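Exopolygalacturonase (Yersinia enterocolitica, PDB 2UVF) hydrolyses polygalacturonan of pectin as a family 28 glycoside hydrolase with exo-activity, probably releasing digalacturonic acid from chain ends. Local coordinates at residues A[219-224]-A[304-309]; A[310-315]-A[324-329]; A[552-557]-A[573-578]; A[567-572]-A[591-596]. One frame throughout, in Å; residues are numbered along the deposited sequence.

Contact 1 of 4, residues A[219-224]-A[304-309]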
loop_
_atom_site.group_PDB
_atom_site.type_symbol
_atom_site.label_atom_id
_atom_site.label_comp_id
_atom_site.label_asym_id
_atom_site.label_seq_id
_atom_site.Cartn_x
_atom_site.Cartn_y
_atom_site.Cartn_z
ATOM N N GLY A 219 15.534 -10.270 10.558
ATOM C CA GLY A 219 14.927 -10.329 11.871
ATOM C C GLY A 219 15.529 -11.431 12.713
ATOM O O GLY A 219 15.888 -12.494 12.193
ATOM N N SER A 220 15.680 -11.161 14.010
ATOM C CA SER A 220 16.019 -12.200 14.979
ATOM C C SER A 220 14.788 -13.082 15.119
ATOM O O SER A 220 13.666 -12.631 14.909
ATOM C CB SER A 220 16.398 -11.578 16.324
ATOM O OG SER A 220 16.349 -12.535 17.369
ATOM N N GLU A 221 14.991 -14.352 15.423
ATOM C CA GLU A 221 13.863 -15.240 15.673
ATOM C C GLU A 221 13.548 -15.342 17.187
ATOM O O GLU A 221 12.627 -16.056 17.590
ATOM C CB GLU A 221 14.089 -16.609 15.005
ATOM C CG GLU A 221 15.091 -17.558 15.702
ATOM C CD GLU A 221 16.570 -17.175 15.510
ATOM O OE1 GLU A 221 16.913 -15.968 15.498
ATOM O OE2 GLU A 221 17.403 -18.103 15.386
ATOM N N ASN A 222 14.317 -14.609 17.998
ATOM C CA ASN A 222 14.179 -14.579 19.461
ATOM C C ASN A 222 13.119 -13.565 19.867
ATOM O O ASN A 222 13.327 -12.369 19.695
ATOM C CB ASN A 222 15.524 -14.204 20.112
ATOM C CG ASN A 222 15.524 -14.345 21.639
ATOM O OD1 ASN A 222 14.537 -14.718 22.254
ATOM N ND2 ASN A 222 16.658 -14.057 22.238
ATOM N N PRO A 223 11.985 -14.043 20.422
ATOM C CA PRO A 223 10.947 -13.126 20.898
ATOM C C PRO A 223 11.440 -12.058 21.894
ATOM O O PRO A 223 10.720 -11.086 22.138
ATOM C CB PRO A 223 9.931 -14.052 21.579
ATOM C CG PRO A 223 10.171 -15.386 21.029
ATOM C CD PRO A 223 11.621 -15.458 20.634
ATOM N N ASP A 224 12.657 -12.227 22.428
ATOM C CA ASP A 224 13.240 -11.338 23.459
ATOM C C ASP A 224 13.836 -10.071 22.901
ATOM O O ASP A 224 14.009 -9.082 23.630
ATOM C CB ASP A 224 14.348 -12.056 24.221
ATOM C CG ASP A 224 13.822 -13.039 25.241
ATOM O OD1 ASP A 224 12.602 -13.050 25.522
ATOM O OD2 ASP A 224 14.655 -13.804 25.769
ATOM N N ASP A 304 4.860 -23.926 11.061
ATOM C CA ASP A 304 5.198 -23.050 9.922
ATOM C C ASP A 304 6.103 -21.862 10.230
ATOM O O ASP A 304 6.812 -21.377 9.352
ATOM C CB ASP A 304 3.927 -22.533 9.248
ATOM C CG ASP A 304 3.020 -23.630 8.794
ATOM O OD1 ASP A 304 3.501 -24.699 8.396
ATOM O OD2 ASP A 304 1.797 -23.428 8.815
ATOM N N GLY A 305 6.073 -21.384 11.467
ATOM C CA GLY A 305 6.727 -20.125 11.791
ATOM C C GLY A 305 8.194 -20.275 12.086
ATOM O O GLY A 305 8.700 -21.381 12.248
ATOM N N ILE A 306 8.879 -19.146 12.134
ATOM C CA ILE A 306 10.226 -19.068 12.663
ATOM C C ILE A 306 10.123 -18.044 13.804
ATOM O O ILE A 306 9.868 -18.436 14.939
ATOM C CB ILE A 306 11.275 -18.673 11.598
ATOM C CG1 ILE A 306 11.244 -19.643 10.403
ATOM C CG2 ILE A 306 12.660 -18.609 12.214
ATOM C CD1 ILE A 306 12.337 -19.331 9.327
ATOM N N LEU A 307 10.276 -16.750 13.515
ATOM C CA LEU A 307 9.934 -15.721 14.496
ATOM C C LEU A 307 8.485 -15.816 14.979
ATOM O O LEU A 307 8.219 -15.644 16.158
ATOM C CB LEU A 307 10.226 -14.324 13.976
ATOM C CG LEU A 307 9.871 -13.223 14.967
ATOM C CD1 LEU A 307 10.704 -13.336 16.263
ATOM C CD2 LEU A 307 10.013 -11.871 14.332
ATOM N N ALA A 308 7.559 -16.118 14.072
ATOM C CA ALA A 308 6.139 -16.212 14.400
ATOM C C ALA A 308 5.794 -17.424 15.272
ATOM O O ALA A 308 4.889 -17.340 16.110
ATOM C CB ALA A 308 5.312 -16.234 13.131
ATOM N N LYS A 309 6.490 -18.550 15.042
ATOM C CA LYS A 309 6.403 -19.752 15.893
ATOM C C LYS A 309 6.764 -19.402 17.340
ATOM O O LYS A 309 5.962 -19.639 18.247
ATOM C CB LYS A 309 7.337 -20.845 15.382
ATOM C CG LYS A 309 7.387 -22.102 16.233
ATOM C CD LYS A 309 8.416 -23.065 15.671
ATOM C CE LYS A 309 8.410 -24.412 16.378
ATOM N NZ LYS A 309 9.047 -25.479 15.505
#
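Leu-307, in the first turn of helix 307-317, shows how one aliphatic side chain can seat a helix start against a loop. Its CG stands anti to the backbone N (chi1 179°), and chi2 then sends CD1 to the loop backbone, where it lies 3.3 Å from Ser-220 O and 3.6 Å from Glu-221 O. The methyl thus meets two consecutive carbonyl oxygens by van der Waals contact. Beside it Ile-306, at the N-cap position, offers the CG2 branch, anti to its own N, to Glu-221 CB at 3.7 Å. Glu-221 holds CG in the crowded place between N and the carbonyl carbon (chi1 76°) and bends again at chi2, so its carboxylate leads off to a salt bridge with Lys-197. Two polar bonds within the loop help to shape it: Ser-220 OG accepts from Asn-222 N at 3.0 Å in an ST turn, and Asn-222 OD1 accepts from Asp-224 N at 3.1 Å in an Asx turn, the donor above the amide plane. Leu-307 and Ile-306 thus supply the packing, while Tyr-226 OH and Asn-310 ND2 satisfy the oxygens that Leu-307 covers, those of Ser-220 and Glu-221 respectively.

Contact 2 of 4, residues A[310-315]-A[324-329]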
loop_
_atom_site.group_PDB
_atom_site.type_symbol
_atom_site.label_atom_id
_atom_site.label_comp_id
_atom_site.label_asym_id
_atom_site.label_seq_id
_atom_site.Cartn_x
_atom_site.Cartn_y
_atom_site.Cartn_z
ATOM N N ASN A 310 7.945 -18.799 17.517
ATOM C CA ASN A 310 8.540 -18.490 18.807
ATOM C C ASN A 310 7.781 -17.464 19.634
ATOM O O ASN A 310 7.667 -17.603 20.852
ATOM C CB ASN A 310 9.998 -18.055 18.613
ATOM C CG ASN A 310 10.888 -19.180 18.061
ATOM O OD1 ASN A 310 10.475 -20.335 17.987
ATOM N ND2 ASN A 310 12.112 -18.841 17.691
ATOM N N GLN A 311 7.260 -16.433 18.969
ATOM C CA GLN A 311 6.446 -15.412 19.626
ATOM C C GLN A 311 5.077 -15.938 20.075
ATOM O O GLN A 311 4.606 -15.584 21.168
ATOM C CB GLN A 311 6.321 -14.169 18.733
ATOM C CG GLN A 311 7.606 -13.350 18.619
ATOM C CD GLN A 311 7.483 -12.131 17.695
ATOM O OE1 GLN A 311 6.931 -12.217 16.592
ATOM N NE2 GLN A 311 8.028 -11.003 18.129
ATOM N N VAL A 312 4.442 -16.798 19.268
ATOM C CA VAL A 312 3.160 -17.412 19.674
ATOM C C VAL A 312 3.353 -18.404 20.844
ATOM O O VAL A 312 2.607 -18.369 21.819
ATOM C CB VAL A 312 2.361 -18.033 18.472
ATOM C CG1 VAL A 312 1.082 -18.709 18.924
ATOM C CG2 VAL A 312 2.054 -16.965 17.420
ATOM N N GLU A 313 4.372 -19.255 20.761
ATOM C CA GLU A 313 4.717 -20.149 21.870
ATOM C C GLU A 313 5.036 -19.396 23.190
ATOM O O GLU A 313 4.589 -19.794 24.252
ATOM C CB GLU A 313 5.845 -21.102 21.453
ATOM C CG GLU A 313 5.420 -22.012 20.266
ATOM C CD GLU A 313 6.465 -23.048 19.861
ATOM O OE1 GLU A 313 7.635 -22.929 20.307
ATOM O OE2 GLU A 313 6.106 -23.977 19.092
ATOM N N LYS A 314 5.774 -18.293 23.100
ATOM C CA LYS A 314 6.077 -17.473 24.268
ATOM C C LYS A 314 4.827 -16.814 24.872
ATOM O O LYS A 314 4.644 -16.824 26.089
ATOM C CB LYS A 314 7.153 -16.434 23.941
ATOM C CG LYS A 314 7.332 -15.390 25.031
ATOM C CD LYS A 314 8.719 -14.778 25.042
ATOM C CE LYS A 314 9.021 -14.192 26.423
ATOM N NZ LYS A 314 9.210 -15.277 27.465
ATOM N N ALA A 315 3.972 -16.252 24.018
ATOM C CA ALA A 315 2.725 -15.614 24.439
ATOM C C ALA A 315 1.780 -16.579 25.172
ATOM O O ALA A 315 1.154 -16.196 26.168
ATOM C CB ALA A 315 2.024 -15.010 23.245
ATOM N N ASN A 324 -5.575 -15.114 20.568
ATOM C CA ASN A 324 -4.969 -13.819 20.873
ATOM C C ASN A 324 -3.457 -13.758 20.685
ATOM O O ASN A 324 -2.918 -12.700 20.361
ATOM C CB ASN A 324 -5.325 -13.355 22.302
ATOM C CG ASN A 324 -6.726 -12.764 22.402
ATOM O OD1 ASN A 324 -7.488 -13.109 23.313
ATOM N ND2 ASN A 324 -7.074 -11.875 21.470
ATOM N N ALA A 325 -2.776 -14.874 20.935
ATOM C CA ALA A 325 -1.329 -14.926 20.812
ATOM C C ALA A 325 -0.923 -14.801 19.331
ATOM O O ALA A 325 -0.031 -14.034 18.986
ATOM C CB ALA A 325 -0.783 -16.205 21.431
ATOM N N TYR A 326 -1.614 -15.541 18.480
ATOM C CA TYR A 326 -1.457 -15.449 17.032
ATOM C C TYR A 326 -1.884 -14.085 16.445
ATOM O O TYR A 326 -1.175 -13.520 15.583
ATOM C CB TYR A 326 -2.216 -16.608 16.367
ATOM C CG TYR A 326 -1.873 -16.821 14.914
ATOM C CD1 TYR A 326 -0.679 -17.466 14.536
ATOM C CD2 TYR A 326 -2.751 -16.385 13.902
ATOM C CE1 TYR A 326 -0.368 -17.668 13.163
ATOM C CE2 TYR A 326 -2.450 -16.569 12.549
ATOM C CZ TYR A 326 -1.258 -17.201 12.192
ATOM O OH TYR A 326 -0.988 -17.382 10.872
ATOM N N GLY A 327 -3.014 -13.559 16.916
ATOM C CA GLY A 327 -3.568 -12.305 16.414
ATOM C C GLY A 327 -2.872 -11.018 16.836
ATOM O O GLY A 327 -2.991 -9.982 16.149
ATOM N N GLN A 328 -2.144 -11.058 17.955
ATOM C CA GLN A 328 -1.598 -9.825 18.531
ATOM C C GLN A 328 -0.089 -9.801 18.776
ATOM O O GLN A 328 0.516 -8.738 18.824
ATOM C CB GLN A 328 -2.347 -9.452 19.839
ATOM C CG GLN A 328 -3.872 -9.396 19.747
ATOM C CD GLN A 328 -4.389 -8.414 18.686
ATOM O OE1 GLN A 328 -5.437 -8.622 18.113
ATOM N NE2 GLN A 328 -3.657 -7.360 18.436
ATOM N N ARG A 329 0.518 -10.966 18.916
ATOM C CA ARG A 329 1.867 -11.035 19.469
ATOM C C ARG A 329 3.001 -11.363 18.479
ATOM O O ARG A 329 4.152 -11.500 18.887
ATOM C CB ARG A 329 1.895 -11.978 20.689
ATOM C CG ARG A 329 0.855 -11.661 21.791
ATOM C CD ARG A 329 1.233 -10.440 22.589
ATOM N NE ARG A 329 2.623 -10.544 23.020
ATOM C CZ ARG A 329 3.402 -9.508 23.302
ATOM N NH1 ARG A 329 2.935 -8.260 23.200
ATOM N NH2 ARG A 329 4.660 -9.724 23.687
#
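A helical hairpin inserted between strands of the right-handed beta-helix brings helix 307-317 back against helix 322-328. The short segments run roughly antiparallel, at 136°, their axes come within 8.7 Å, and two alanines make the closest contact between side chains. Ala-315 CB meets Ala-325 CB tip to tip at 3.5 Å. One turn earlier Val-312 spreads its two methyls over Ala-325 and Tyr-326: CG1, anti to its backbone N (chi1 177°), reaches Ala-325 CB at 4.0 Å, while CG2 rests 3.8 Å from Tyr-326 CA and approaches the tyrosine ring obliquely. Tyr-326 carries its ring away from the backbone N, and the hydroxyl bonds to Asn-378. Arg-329 lays its aliphatic part alongside Ala-315, CG to CB at 3.8 Å. Bends at chi2 and chi3 then turn the guanidinium toward Glu-239 O, which takes a bond from NH1. Gln-311 presents CB to Arg-329 O at 3.4 Å, its chain extended beyond CG so that OE1 can accept from Ser-331 N. Between the segments the contact is thus mostly apolar, carried by van der Waals contact without polar bonds, whereas the polar ends of Tyr-326, Arg-329 and Gln-311 tie the hairpin to the chain around it.

Contact 3 of 4, residues A[552-557]-A[573-578]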
loop_
_atom_site.group_PDB
_atom_site.type_symbol
_atom_site.label_atom_id
_atom_site.label_comp_id
_atom_site.label_asym_id
_atom_site.label_seq_id
_atom_site.Cartn_x
_atom_site.Cartn_y
_atom_site.Cartn_z
ATOM N N ARG A 552 -24.599 4.098 -1.008
ATOM C CA ARG A 552 -25.239 5.059 -1.881
ATOM C C ARG A 552 -24.181 5.804 -2.676
ATOM O O ARG A 552 -23.011 5.769 -2.323
ATOM C CB ARG A 552 -26.158 6.012 -1.073
ATOM C CG ARG A 552 -25.430 7.068 -0.263
ATOM C CD ARG A 552 -26.312 7.759 0.783
ATOM N NE ARG A 552 -25.552 8.841 1.420
ATOM C CZ ARG A 552 -25.560 10.111 1.013
ATOM N NH1 ARG A 552 -26.332 10.486 -0.012
ATOM N NH2 ARG A 552 -24.809 11.015 1.639
ATOM N N LEU A 553 -24.598 6.457 -3.756
ATOM C CA LEU A 553 -23.717 7.314 -4.559
ATOM C C LEU A 553 -22.508 6.600 -5.187
ATOM O O LEU A 553 -21.383 7.088 -5.115
ATOM C CB LEU A 553 -23.290 8.562 -3.762
ATOM C CG LEU A 553 -24.419 9.542 -3.394
ATOM C CD1 LEU A 553 -23.922 10.543 -2.384
ATOM C CD2 LEU A 553 -24.996 10.249 -4.650
ATOM N N VAL A 554 -22.762 5.445 -5.801
ATOM C CA VAL A 554 -21.765 4.736 -6.604
ATOM C C VAL A 554 -21.891 5.145 -8.086
ATOM O O VAL A 554 -22.901 4.872 -8.730
ATOM C CB VAL A 554 -21.894 3.186 -6.456
ATOM C CG1 VAL A 554 -20.897 2.463 -7.347
ATOM C CG2 VAL A 554 -21.713 2.749 -5.008
ATOM N N HIS A 555 -20.857 5.804 -8.606
ATOM C CA HIS A 555 -20.809 6.248 -10.011
ATOM C C HIS A 555 -19.855 5.365 -10.824
ATOM O O HIS A 555 -18.638 5.414 -10.628
ATOM C CB HIS A 555 -20.373 7.718 -10.106
ATOM C CG HIS A 555 -20.857 8.568 -8.971
ATOM N ND1 HIS A 555 -22.178 8.947 -8.832
ATOM C CD2 HIS A 555 -20.200 9.095 -7.910
ATOM C CE1 HIS A 555 -22.308 9.678 -7.737
ATOM N NE2 HIS A 555 -21.124 9.785 -7.162
ATOM N N VAL A 556 -20.418 4.544 -11.713
ATOM C CA VAL A 556 -19.637 3.620 -12.546
ATOM C C VAL A 556 -19.736 3.987 -14.038
ATOM O O VAL A 556 -20.827 3.985 -14.613
ATOM C CB VAL A 556 -20.022 2.129 -12.290
ATOM C CG1 VAL A 556 -19.285 1.191 -13.255
ATOM C CG2 VAL A 556 -19.715 1.729 -10.844
ATOM N N ASN A 557 -18.587 4.309 -14.643
ATOM C CA ASN A 557 -18.499 4.808 -16.025
ATOM C C ASN A 557 -17.369 4.195 -16.864
ATOM O O ASN A 557 -16.216 4.149 -16.436
ATOM C CB ASN A 557 -18.371 6.341 -16.034
ATOM C CG ASN A 557 -19.728 7.049 -16.037
ATOM O OD1 ASN A 557 -20.462 7.013 -17.044
ATOM N ND2 ASN A 557 -20.069 7.707 -14.916
ATOM N N ARG A 573 -28.268 2.782 -3.285
ATOM C CA ARG A 573 -29.129 3.901 -3.654
ATOM C C ARG A 573 -28.371 4.995 -4.376
ATOM O O ARG A 573 -27.161 5.133 -4.192
ATOM C CB ARG A 573 -29.792 4.490 -2.407
ATOM C CG ARG A 573 -30.487 3.457 -1.565
ATOM C CD ARG A 573 -31.537 4.072 -0.678
ATOM N NE ARG A 573 -32.358 3.017 -0.076
ATOM C CZ ARG A 573 -33.531 3.221 0.517
ATOM N NH1 ARG A 573 -34.042 4.452 0.598
ATOM N NH2 ARG A 573 -34.188 2.191 1.034
ATOM N N ASP A 574 -29.094 5.787 -5.174
ATOM C CA ASP A 574 -28.546 6.988 -5.849
ATOM C C ASP A 574 -27.275 6.714 -6.696
ATOM O O ASP A 574 -26.364 7.560 -6.790
ATOM C CB ASP A 574 -28.303 8.156 -4.857
ATOM C CG ASP A 574 -29.314 8.193 -3.694
ATOM O OD1 ASP A 574 -30.525 7.969 -3.924
ATOM O OD2 ASP A 574 -28.881 8.467 -2.543
ATOM N N SER A 575 -27.241 5.541 -7.331
ATOM C CA SER A 575 -26.069 5.104 -8.085
ATOM C C SER A 575 -26.329 4.868 -9.583
ATOM O O SER A 575 -27.435 4.499 -9.971
ATOM C CB SER A 575 -25.510 3.845 -7.433
ATOM O OG SER A 575 -25.165 4.095 -6.079
ATOM N N GLU A 576 -25.316 5.080 -10.427
ATOM C CA GLU A 576 -25.454 4.782 -11.866
ATOM C C GLU A 576 -24.285 4.002 -12.499
ATOM O O GLU A 576 -23.126 4.232 -12.160
ATOM C CB GLU A 576 -25.787 6.040 -12.692
ATOM C CG GLU A 576 -24.677 7.058 -12.815
ATOM C CD GLU A 576 -24.470 7.840 -11.545
ATOM O OE1 GLU A 576 -25.466 8.050 -10.812
ATOM O OE2 GLU A 576 -23.309 8.237 -11.277
ATOM N N PHE A 577 -24.629 3.116 -13.440
ATOM C CA PHE A 577 -23.687 2.234 -14.128
ATOM C C PHE A 577 -23.736 2.426 -15.653
ATOM O O PHE A 577 -24.530 1.778 -16.345
ATOM C CB PHE A 577 -23.988 0.776 -13.774
ATOM C CG PHE A 577 -23.938 0.486 -12.305
ATOM C CD1 PHE A 577 -25.076 0.630 -11.510
ATOM C CD2 PHE A 577 -22.750 0.056 -11.708
ATOM C CE1 PHE A 577 -25.032 0.363 -10.140
ATOM C CE2 PHE A 577 -22.698 -0.209 -10.340
ATOM C CZ PHE A 577 -23.836 -0.058 -9.555
ATOM N N ASN A 578 -22.865 3.293 -16.162
ATOM C CA ASN A 578 -22.844 3.670 -17.566
ATOM C C ASN A 578 -21.658 3.153 -18.375
ATOM O O ASN A 578 -20.501 3.298 -17.973
ATOM C CB ASN A 578 -22.957 5.185 -17.690
ATOM C CG ASN A 578 -24.219 5.705 -17.035
ATOM O OD1 ASN A 578 -25.202 4.951 -16.881
ATOM N ND2 ASN A 578 -24.195 6.962 -16.603
#
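Two unlike torsions make the polar centre of this strand pair. Glu-576 puts CG in the crowded position between N and the carbonyl carbon (chi1 70°) and folds back at chi2, while His-555 turns CG beside its own N at an unusual chi1 of -34°. The carboxylate and imidazole consequently lie nearly coplanar, 21° apart, and His-555 ND1 donates in its ring plane to the syn lone pair of Glu-576 OE2 at 2.8 Å. Leu-553 O sits over one face of the imidazole. Such a carboxylate would be expected to favour a proton on ND1. The backbones run parallel, with Val-556 N bonded to Glu-576 O at 2.8 Å and Asn-578 N to Val-556 O at 2.7 Å. Upstream, both chains step through left-handed conformations at Leu-553 and Asp-574, and there a side chain takes over a backbone role: Ser-575 OG accepts from Val-554 N at 2.8 Å and donates to Arg-573 O. That carbonyl also receives Leu-553 N at 2.9 Å, so two donors grip it. On the face opposite His-555, Val-556 CB touches Phe-577 CD2 at 3.5 Å, the valine lying obliquely to the ring. Strand 518-532 pairs with the far edge of segment 552-557, and Leu-572 of strand 568-573 packs on both Val-554 and Phe-577, placing the contact in successive coils near the C-terminal end of the beta-helix.

Contact 4 of 4, residues A[567-572]-A[591-596]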
loop_
_atom_site.group_PDB
_atom_site.type_symbol
_atom_site.label_atom_id
_atom_site.label_comp_id
_atom_site.label_asym_id
_atom_site.label_seq_id
_atom_site.Cartn_x
_atom_site.Cartn_y
_atom_site.Cartn_z
ATOM N N THR A 567 -22.789 -9.827 -11.924
ATOM C CA THR A 567 -22.774 -8.976 -10.741
ATOM C C THR A 567 -23.803 -9.427 -9.696
ATOM O O THR A 567 -24.739 -10.148 -10.025
ATOM C CB THR A 567 -23.126 -7.510 -11.098
ATOM O OG1 THR A 567 -24.475 -7.445 -11.593
ATOM C CG2 THR A 567 -22.140 -6.917 -12.137
ATOM N N ALA A 568 -23.619 -8.979 -8.451
ATOM C CA ALA A 568 -24.603 -9.122 -7.367
ATOM C C ALA A 568 -24.578 -7.843 -6.560
ATOM O O ALA A 568 -23.627 -7.561 -5.831
ATOM C CB ALA A 568 -24.310 -10.345 -6.472
ATOM N N ILE A 569 -25.624 -7.047 -6.727
ATOM C CA ILE A 569 -25.664 -5.712 -6.177
ATOM C C ILE A 569 -26.929 -5.576 -5.322
ATOM O O ILE A 569 -28.046 -5.543 -5.848
ATOM C CB ILE A 569 -25.560 -4.651 -7.325
ATOM C CG1 ILE A 569 -24.199 -4.796 -8.048
ATOM C CG2 ILE A 569 -25.806 -3.219 -6.794
ATOM C CD1 ILE A 569 -24.145 -4.256 -9.459
ATOM N N SER A 570 -26.735 -5.552 -4.026
ATOM C CA SER A 570 -27.814 -5.217 -3.156
ATOM C C SER A 570 -27.613 -4.133 -2.156
ATOM O O SER A 570 -26.552 -3.891 -1.634
ATOM C CB SER A 570 -28.509 -6.426 -2.586
ATOM O OG SER A 570 -27.821 -6.954 -1.496
ATOM N N ASP A 571 -28.711 -3.481 -1.894
ATOM C CA ASP A 571 -28.733 -2.393 -0.915
ATOM C C ASP A 571 -27.956 -1.182 -1.381
ATOM O O ASP A 571 -27.065 -0.686 -0.686
ATOM C CB ASP A 571 -28.217 -2.864 0.451
ATOM C CG ASP A 571 -28.930 -4.102 0.944
ATOM O OD1 ASP A 571 -30.167 -4.199 0.773
ATOM O OD2 ASP A 571 -28.254 -4.990 1.501
ATOM N N LEU A 572 -28.325 -0.690 -2.551
ATOM C CA LEU A 572 -27.637 0.439 -3.133
ATOM C C LEU A 572 -28.625 1.530 -3.532
ATOM O O LEU A 572 -29.692 1.238 -4.053
ATOM C CB LEU A 572 -26.826 -0.030 -4.339
ATOM C CG LEU A 572 -25.948 1.019 -5.017
ATOM C CD1 LEU A 572 -24.735 1.349 -4.155
ATOM C CD2 LEU A 572 -25.545 0.512 -6.385
ATOM N N TRP A 591 -26.415 -8.209 -15.184
ATOM C CA TRP A 591 -27.011 -7.370 -14.136
ATOM C C TRP A 591 -28.029 -8.050 -13.208
ATOM O O TRP A 591 -29.048 -8.575 -13.664
ATOM C CB TRP A 591 -27.630 -6.140 -14.780
ATOM C CG TRP A 591 -26.600 -5.244 -15.409
ATOM C CD1 TRP A 591 -26.448 -4.972 -16.742
ATOM C CD2 TRP A 591 -25.570 -4.517 -14.730
ATOM N NE1 TRP A 591 -25.397 -4.111 -16.930
ATOM C CE2 TRP A 591 -24.838 -3.818 -15.713
ATOM C CE3 TRP A 591 -25.198 -4.381 -13.384
ATOM C CZ2 TRP A 591 -23.755 -2.994 -15.392
ATOM C CZ3 TRP A 591 -24.116 -3.563 -13.071
ATOM C CH2 TRP A 591 -23.411 -2.884 -14.070
ATOM N N HIS A 592 -27.738 -8.017 -11.906
ATOM C CA HIS A 592 -28.591 -8.615 -10.867
ATOM C C HIS A 592 -28.808 -7.647 -9.705
ATOM O O HIS A 592 -27.897 -7.407 -8.907
ATOM C CB HIS A 592 -27.992 -9.929 -10.350
ATOM C CG HIS A 592 -27.991 -11.027 -11.362
ATOM N ND1 HIS A 592 -27.010 -11.153 -12.324
ATOM C CD2 HIS A 592 -28.851 -12.056 -11.561
ATOM C CE1 HIS A 592 -27.268 -12.212 -13.073
ATOM N NE2 HIS A 592 -28.379 -12.776 -12.631
ATOM N N PHE A 593 -30.025 -7.109 -9.613
ATOM C CA PHE A 593 -30.363 -6.067 -8.634
ATOM C C PHE A 593 -31.521 -6.405 -7.695
ATOM O O PHE A 593 -32.650 -6.621 -8.152
ATOM C CB PHE A 593 -30.734 -4.773 -9.355
ATOM C CG PHE A 593 -29.588 -4.085 -10.005
ATOM C CD1 PHE A 593 -29.479 -4.063 -11.390
ATOM C CD2 PHE A 593 -28.627 -3.435 -9.238
ATOM C CE1 PHE A 593 -28.423 -3.407 -12.006
ATOM C CE2 PHE A 593 -27.570 -2.783 -9.842
ATOM C CZ PHE A 593 -27.466 -2.768 -11.234
ATOM N N SER A 594 -31.255 -6.413 -6.389
ATOM C CA SER A 594 -32.337 -6.417 -5.401
ATOM C C SER A 594 -32.131 -5.331 -4.355
ATOM O O SER A 594 -30.993 -5.016 -3.999
ATOM C CB SER A 594 -32.533 -7.799 -4.745
ATOM O OG SER A 594 -31.487 -8.145 -3.842
ATOM N N GLU A 595 -33.249 -4.761 -3.890
ATOM C CA GLU A 595 -33.285 -3.803 -2.783
ATOM C C GLU A 595 -32.608 -2.469 -3.101
ATOM O O GLU A 595 -31.935 -1.879 -2.258
ATOM C CB GLU A 595 -32.739 -4.430 -1.487
ATOM C CG GLU A 595 -33.619 -5.560 -0.900
ATOM C CD GLU A 595 -34.865 -5.034 -0.172
ATOM O OE1 GLU A 595 -34.721 -4.118 0.670
ATOM O OE2 GLU A 595 -35.984 -5.538 -0.435
ATOM N N VAL A 596 -32.823 -1.983 -4.318
ATOM C CA VAL A 596 -32.190 -0.746 -4.781
ATOM C C VAL A 596 -33.197 0.380 -4.902
ATOM O O VAL A 596 -34.389 0.136 -5.086
ATOM C CB VAL A 596 -31.431 -0.930 -6.146
ATOM C CG1 VAL A 596 -30.243 -1.886 -5.992
ATOM C CG2 VAL A 596 -32.370 -1.393 -7.265
#
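Ile-569 N makes the firmest bond here, donating to His-592 O at 3.2 Å almost along the C=O axis. The bonds around it are weak: Ser-594 N reaches Ile-569 O at 3.4 Å, and Asp-571 N points at Ser-594 O from 3.5 Å. Thr-567 OG1, in the crowded position between N and the carbonyl carbon (chi1 64°), accepts another weak bond from His-592 N, and it is also hydrogen-bonded to Pro-590 O. Asp-571 and Glu-595 both adopt left-handed backbone angles and lie side by side, Asp-571 OD1 touching Glu-595 CB at 3.4 Å. Their like charges probably repel mildly, while Asp-571 OD2 takes a bond from Gly-543 N. On the apolar face Ile-569 packs against two rings. CG2, anti to the backbone N, comes obliquely to Phe-593 CE2 at 3.5 Å, whereas CD1 meets the indole edge in its plane, 3.7 Å from Trp-591 CZ3, and also touches Phe-593. Both aromatic side chains turn CG beside their own N and run alongside the isoleucine. Strand 568-573 is flanked on its other edge by strand 539-542, with Ile-541 packing on Ile-569, and short strand 593-594 is the last strand of the chain, at the C-terminal end of the parallel beta-helix.

The four contacts fall into two pairs. Contacts 1 and 2 share helix 307-317, with centres about 10 Å apart; Pro-223 of contact 1 packs on Asn-310, Gln-311 and Lys-314 of contact 2. Contact 2 lies near the bound digalacturonic acid, the side chain of Tyr-326 about 9 Å from one galacturonic acid unit; separately, the side chain of Ile-306 in contact 1 is about 7 Å from a nickel ion. Contacts 3 and 4 interleave along the chain, their centres about 12 Å apart, joined by Phe-577 CB against Trp-591 CH2 at 3.7 Å and by Phe-577 CE1 near Phe-593 CE2 at 4.1 Å. Between the centres of contacts 2 and 3 lie about 44 Å.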